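Long-range contacts in uncharacterized protein (Bombyx mori, PDB 5AZ0), which probably reduces carbonyl compounds to alcohols with a nicotinamide cofactor, as an aldo-keto reductase (AKR2E5) of the silkworm: residues Asp15-Leu20 against Tyr66-Thr71; Tyr223-Thr228 against Ser274-Val279. All coordinates share one frame; numbering follows the deposited sequence.

Interaction 1: Asp15-Leu20 against Tyr66-Thr71. With ACT (acetate ion), chain H.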
loop_
_atom_site.group_PDB
_atom_site.type_symbol
_atom_site.label_atom_id
_atom_site.label_comp_id
_atom_site.label_asym_id
_atom_site.label_seq_id
_atom_site.Cartn_x
_atom_site.Cartn_y
_atom_site.Cartn_z
ATOM N N ASP A 15 -13.085 -8.086 -9.567
ATOM C CA ASP A 15 -11.712 -8.304 -9.993
ATOM C C ASP A 15 -10.952 -8.945 -8.861
ATOM O O ASP A 15 -11.284 -8.809 -7.736
ATOM C CB ASP A 15 -11.000 -7.008 -10.380
ATOM C CG ASP A 15 -11.545 -6.371 -11.637
ATOM O OD1 ASP A 15 -12.221 -7.069 -12.403
ATOM O OD2 ASP A 15 -11.420 -5.134 -11.784
ATOM N N GLU A 16 -9.870 -9.569 -9.215
ATOM C CA GLU A 16 -8.899 -10.145 -8.262
ATOM C C GLU A 16 -7.754 -9.246 -7.972
ATOM O O GLU A 16 -7.291 -8.556 -8.868
ATOM C CB GLU A 16 -8.226 -11.385 -8.952
ATOM C CG GLU A 16 -9.233 -12.461 -9.120
ATOM C CD GLU A 16 -8.637 -13.805 -9.474
ATOM O OE1 GLU A 16 -7.741 -13.884 -10.336
ATOM O OE2 GLU A 16 -9.140 -14.724 -8.889
ATOM N N ILE A 17 -7.230 -9.340 -6.770
ATOM C CA ILE A 17 -6.049 -8.668 -6.399
ATOM C C ILE A 17 -5.074 -9.668 -5.753
ATOM O O ILE A 17 -5.453 -10.345 -4.836
ATOM C CB ILE A 17 -6.334 -7.510 -5.468
ATOM C CG1 ILE A 17 -5.032 -6.693 -5.268
ATOM C CG2 ILE A 17 -6.920 -7.929 -4.122
ATOM C CD1 ILE A 17 -5.289 -5.322 -4.632
ATOM N N PRO A 18 -3.834 -9.755 -6.246
ATOM C CA PRO A 18 -2.879 -10.701 -5.635
ATOM C C PRO A 18 -2.554 -10.288 -4.222
ATOM O O PRO A 18 -2.312 -9.068 -3.948
ATOM C CB PRO A 18 -1.622 -10.590 -6.545
ATOM C CG PRO A 18 -2.162 -10.154 -7.889
ATOM C CD PRO A 18 -3.315 -9.208 -7.531
ATOM N N ALA A 19 -2.485 -11.295 -3.354
ATOM C CA ALA A 19 -2.347 -11.104 -1.892
ATOM C C ALA A 19 -1.048 -10.540 -1.434
ATOM O O ALA A 19 -0.902 -10.127 -0.268
ATOM C CB ALA A 19 -2.558 -12.385 -1.213
ATOM N N LEU A 20 -0.079 -10.489 -2.349
ATOM C CA LEU A 20 1.185 -9.843 -2.094
ATOM C C LEU A 20 1.500 -8.941 -3.263
ATOM O O LEU A 20 1.195 -9.274 -4.400
ATOM C CB LEU A 20 2.217 -10.908 -1.950
ATOM C CG LEU A 20 3.631 -10.578 -1.524
ATOM C CD1 LEU A 20 3.611 -10.350 -0.033
ATOM C CD2 LEU A 20 4.493 -11.823 -1.865
ATOM N N TYR A 66 5.593 -12.567 -9.271
ATOM C CA TYR A 66 4.846 -11.425 -8.744
ATOM C C TYR A 66 4.119 -10.776 -9.948
ATOM O O TYR A 66 4.672 -10.636 -11.061
ATOM C CB TYR A 66 5.755 -10.404 -8.144
ATOM C CG TYR A 66 6.305 -10.648 -6.755
ATOM C CD1 TYR A 66 7.192 -11.708 -6.460
ATOM C CD2 TYR A 66 6.029 -9.726 -5.725
ATOM C CE1 TYR A 66 7.792 -11.805 -5.171
ATOM C CE2 TYR A 66 6.564 -9.856 -4.482
ATOM C CZ TYR A 66 7.466 -10.876 -4.181
ATOM O OH TYR A 66 7.957 -10.880 -2.857
ATOM N N ARG A 67 2.875 -10.442 -9.716
ATOM C CA ARG A 67 2.032 -9.706 -10.660
ATOM C C ARG A 67 1.501 -8.354 -10.182
ATOM O O ARG A 67 1.138 -7.507 -11.026
ATOM C CB ARG A 67 0.895 -10.592 -11.006
ATOM C CG ARG A 67 1.309 -11.923 -11.670
ATOM C CD ARG A 67 2.021 -11.706 -13.020
ATOM N NE ARG A 67 2.501 -12.968 -13.619
ATOM C CZ ARG A 67 3.765 -13.394 -13.574
ATOM N NH1 ARG A 67 4.749 -12.704 -12.986
ATOM N NH2 ARG A 67 4.057 -14.532 -14.179
ATOM N N HIS A 68 1.558 -8.122 -8.859
ATOM C CA HIS A 68 0.999 -6.958 -8.219
ATOM C C HIS A 68 2.111 -5.979 -7.928
ATOM O O HIS A 68 3.054 -6.278 -7.197
ATOM C CB HIS A 68 0.208 -7.403 -6.951
ATOM C CG HIS A 68 -0.399 -6.312 -6.119
ATOM N ND1 HIS A 68 -1.258 -6.616 -5.070
ATOM C CD2 HIS A 68 -0.316 -4.946 -6.165
ATOM C CE1 HIS A 68 -1.609 -5.493 -4.465
ATOM N NE2 HIS A 68 -1.063 -4.469 -5.109
ATOM N N ILE A 69 1.984 -4.783 -8.510
ATOM C CA ILE A 69 2.922 -3.707 -8.361
ATOM C C ILE A 69 2.217 -2.456 -7.801
ATOM O O ILE A 69 1.299 -1.951 -8.398
ATOM C CB ILE A 69 3.524 -3.331 -9.746
ATOM C CG1 ILE A 69 4.232 -4.507 -10.391
ATOM C CG2 ILE A 69 4.529 -2.187 -9.590
ATOM C CD1 ILE A 69 4.497 -4.246 -11.877
ATOM N N ASP A 70 2.714 -1.926 -6.692
ATOM C CA ASP A 70 2.083 -0.809 -6.002
ATOM C C ASP A 70 2.932 0.376 -6.203
ATOM O O ASP A 70 4.129 0.355 -5.827
ATOM C CB ASP A 70 1.967 -1.109 -4.486
ATOM C CG ASP A 70 1.237 -0.008 -3.726
ATOM O OD1 ASP A 70 -0.023 -0.012 -3.786
ATOM O OD2 ASP A 70 1.949 0.853 -3.081
ATOM N N THR A 71 2.401 1.397 -6.861
ATOM C CA THR A 71 3.160 2.590 -6.939
ATOM C C THR A 71 2.274 3.806 -6.722
ATOM O O THR A 71 1.128 3.662 -6.362
ATOM C CB THR A 71 3.981 2.677 -8.281
ATOM O OG1 THR A 71 5.003 3.668 -8.116
ATOM C CG2 THR A 71 3.136 3.032 -9.460
HETATM C C ACT H . 0.657 -15.395 -15.527
HETATM O O ACT H . 0.342 -14.593 -14.579
HETATM O OXT ACT H . 1.835 -15.555 -15.944
HETATM C CH3 ACT H . -0.406 -16.204 -16.215
HETATM O O HOH W 1 2.141 -10.344 -6.811
#
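H68 reaches P18, I17 and L20 with successive atoms of one side chain. Its CB lies 3.7 Å from P18 CB and 3.3 Å from L20 O. CG is anti to the backbone N (chi1 177°), which brings the ND1 edge of the imidazole up to the carbonyl of P18. ND1 donates to P18 O at 2.9 Å with an N-H...O angle of 166°, and the acceptor lies 1° from the ring plane, fixing the ring's rotation. CE1 meets I17 CD1 at 3.7 Å, and at the tip NE2 lies against I275. Water 1 accepts from R67 N and donates to L20 O. L20 CD2 touches Y66 OH at 3.7 Å, a hydroxyl hydrogen-bonded to V284 O. R67 turns outward: NE and NH2 grip both oxygens of an acetate ion, probably from the crystallisation liquor, and NH1 donates to Y66 O (2.8 Å) and to I62 O. A leucine in place of R67 would probably leave the carbonyls of Y66 and I62 without this shared donor. Strand 16-18 pairs with strand 8-10 in the N-terminal hairpin that, as in other aldo-keto reductases, closes the bottom of the (beta/alpha)8 barrel, here against strand 68-70.

Interaction 2: Tyr223-Thr228 against Ser274-Val279. With ACT (acetate ion), chain K.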
loop_
_atom_site.group_PDB
_atom_site.type_symbol
_atom_site.label_atom_id
_atom_site.label_comp_id
_atom_site.label_asym_id
_atom_site.label_seq_id
_atom_site.Cartn_x
_atom_site.Cartn_y
_atom_site.Cartn_z
ATOM N N TYR A 223 0.471 -1.492 3.998
ATOM C CA TYR A 223 1.846 -1.023 3.896
ATOM C C TYR A 223 2.567 -1.046 5.244
ATOM O O TYR A 223 1.938 -1.199 6.276
ATOM C CB TYR A 223 1.932 0.322 3.213
ATOM C CG TYR A 223 1.468 1.546 3.953
ATOM C CD1 TYR A 223 2.305 2.202 4.852
ATOM C CD2 TYR A 223 0.212 2.081 3.732
ATOM C CE1 TYR A 223 1.877 3.329 5.508
ATOM C CE2 TYR A 223 -0.184 3.207 4.364
ATOM C CZ TYR A 223 0.620 3.830 5.257
ATOM O OH TYR A 223 0.189 5.022 5.859
ATOM N N SER A 224 3.900 -0.935 5.211
ATOM C CA SER A 224 4.788 -1.177 6.359
ATOM C C SER A 224 4.383 -2.375 7.159
ATOM O O SER A 224 4.189 -2.256 8.341
ATOM C CB SER A 224 4.830 0.004 7.334
ATOM O OG SER A 224 5.274 1.170 6.683
ATOM N N PRO A 225 4.249 -3.528 6.519
ATOM C CA PRO A 225 3.789 -4.746 7.146
ATOM C C PRO A 225 4.740 -5.291 8.225
ATOM O O PRO A 225 4.313 -6.089 9.049
ATOM C CB PRO A 225 3.625 -5.714 5.970
ATOM C CG PRO A 225 4.646 -5.208 4.962
ATOM C CD PRO A 225 4.615 -3.727 5.103
ATOM N N PHE A 226 5.993 -4.857 8.233
ATOM C CA PHE A 226 6.984 -5.271 9.244
ATOM C C PHE A 226 7.128 -4.251 10.371
ATOM O O PHE A 226 7.900 -4.477 11.313
ATOM C CB PHE A 226 8.362 -5.445 8.587
ATOM C CG PHE A 226 8.395 -6.496 7.495
ATOM C CD1 PHE A 226 8.052 -7.797 7.759
ATOM C CD2 PHE A 226 8.774 -6.164 6.198
ATOM C CE1 PHE A 226 8.025 -8.754 6.735
ATOM C CE2 PHE A 226 8.777 -7.101 5.180
ATOM C CZ PHE A 226 8.449 -8.407 5.447
ATOM N N GLY A 227 6.393 -3.143 10.275
ATOM C CA GLY A 227 6.466 -2.071 11.228
ATOM C C GLY A 227 7.916 -1.713 11.486
ATOM O O GLY A 227 8.668 -1.464 10.543
ATOM N N THR A 228 8.326 -1.707 12.756
ATOM C CA THR A 228 9.735 -1.366 13.112
ATOM C C THR A 228 10.573 -2.627 13.347
ATOM O O THR A 228 11.637 -2.566 13.901
ATOM C CB THR A 228 9.795 -0.436 14.360
ATOM O OG1 THR A 228 9.076 -1.033 15.457
ATOM C CG2 THR A 228 9.206 0.980 14.042
ATOM N N SER A 274 -0.484 -7.748 1.635
ATOM C CA SER A 274 0.751 -7.063 2.054
ATOM C C SER A 274 1.531 -6.483 0.879
ATOM O O SER A 274 1.648 -7.142 -0.160
ATOM C CB SER A 274 1.678 -8.035 2.741
ATOM O OG SER A 274 1.153 -8.242 4.051
ATOM N N ILE A 275 2.116 -5.312 1.108
ATOM C CA ILE A 275 2.999 -4.606 0.202
ATOM C C ILE A 275 4.337 -4.340 0.901
ATOM O O ILE A 275 4.698 -3.201 1.229
ATOM C CB ILE A 275 2.491 -3.202 -0.227
ATOM C CG1 ILE A 275 1.041 -3.191 -0.680
ATOM C CG2 ILE A 275 3.384 -2.638 -1.352
ATOM C CD1 ILE A 275 0.682 -4.126 -1.773
ATOM N N PRO A 276 5.114 -5.394 1.111
ATOM C CA PRO A 276 6.487 -5.144 1.536
ATOM C C PRO A 276 7.320 -4.399 0.480
ATOM O O PRO A 276 7.050 -4.532 -0.706
ATOM C CB PRO A 276 7.053 -6.522 1.709
ATOM C CG PRO A 276 6.284 -7.343 0.729
ATOM C CD PRO A 276 4.876 -6.805 0.769
ATOM N N LYS A 277 8.267 -3.592 0.954
ATOM C CA LYS A 277 9.214 -2.942 0.098
ATOM C C LYS A 277 10.607 -3.509 0.357
ATOM O O LYS A 277 11.085 -3.487 1.495
ATOM C CB LYS A 277 9.229 -1.440 0.291
ATOM C CG LYS A 277 10.111 -0.806 -0.807
ATOM C CD LYS A 277 11.031 0.254 -0.282
ATOM C CE LYS A 277 12.198 -0.300 0.430
ATOM N NZ LYS A 277 12.544 0.685 1.482
ATOM N N THR A 278 11.253 -3.996 -0.700
ATOM C CA THR A 278 12.672 -4.404 -0.638
ATOM C C THR A 278 13.299 -4.202 -2.007
ATOM O O THR A 278 12.607 -4.215 -2.994
ATOM C CB THR A 278 12.799 -5.876 -0.207
ATOM O OG1 THR A 278 14.181 -6.238 -0.090
ATOM C CG2 THR A 278 12.089 -6.828 -1.182
ATOM N N VAL A 279 14.620 -4.020 -2.061
ATOM C CA VAL A 279 15.366 -3.944 -3.319
ATOM C C VAL A 279 16.354 -5.107 -3.401
ATOM O O VAL A 279 17.263 -5.073 -4.226
ATOM C CB VAL A 279 16.073 -2.567 -3.506
ATOM C CG1 VAL A 279 15.092 -1.422 -3.406
ATOM C CG2 VAL A 279 17.179 -2.337 -2.478
HETATM C C ACT K . 15.863 -3.963 1.299
HETATM O O ACT K . 15.461 -4.821 2.126
HETATM O OXT ACT K . 16.617 -4.325 0.407
HETATM C CH3 ACT K . 15.433 -2.518 1.289
HETATM O O HOH W 2 5.658 -1.267 2.664
#
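At the C-terminal mouth of the (beta/alpha)8 barrel, where aldo-keto reductases bind their cofactor, the loop after strand 219-223 packs against the one after strand 273-274. P225 gives the largest share on its side: CB faces S274 OG at 4.0 Å, CG lies 3.9 Å from P276 N, and CD is 3.9 Å from I275 O. F226 CG is anti to the carbonyl carbon (chi1 -61°), and the ring brings CE2 to 3.9 Å from P276 CB. P225 and F226 are the two central residues of the type I turn S224-G227, closed by G227 N to S224 O. Water 2 supplies a polar bridge, accepting from S224 N at 3.1 Å and donating to I275 O at 2.6 Å. V279 N donates to one oxygen of an acetate at 3.2 Å (160°), and T278 OG1, which is also bonded to T280 N, makes a weak bond to the other. In relatives, the matching site holds the 2'-phosphate of NADPH; the acetate, probably from the crystallisation liquor, is consistent with an anion pocket there. Direct contact is thus van der Waals, mostly proline carbons against polar atoms, while water joins the loop backbones and V279 N, with T278 OG1 weakly, serves an anion.

In the fold
Interactions 1 and 2 have centres 14 Å apart and meet where the barrel closes. A19 O and S274 N, 3.1 Å apart, make a probable hydrogen bond, and L20 CD1 packs on S274 O at 3.8 Å, so the chain leading into strand 22-23 is joined to strand 273-274. Inside the barrel, I275 bridges the two contacts: its CD1 lies 3.8 Å from H68 NE2 and its CG2 3.8 Å from D70 CB. D70 is salt-bridged to K104, consistent with the Asp-Lys pair of the family's active site. Interaction 1 thus underlies this centre, while interaction 2 lines its mouth, where another acetate lies about 4 Å from the I275 side chain.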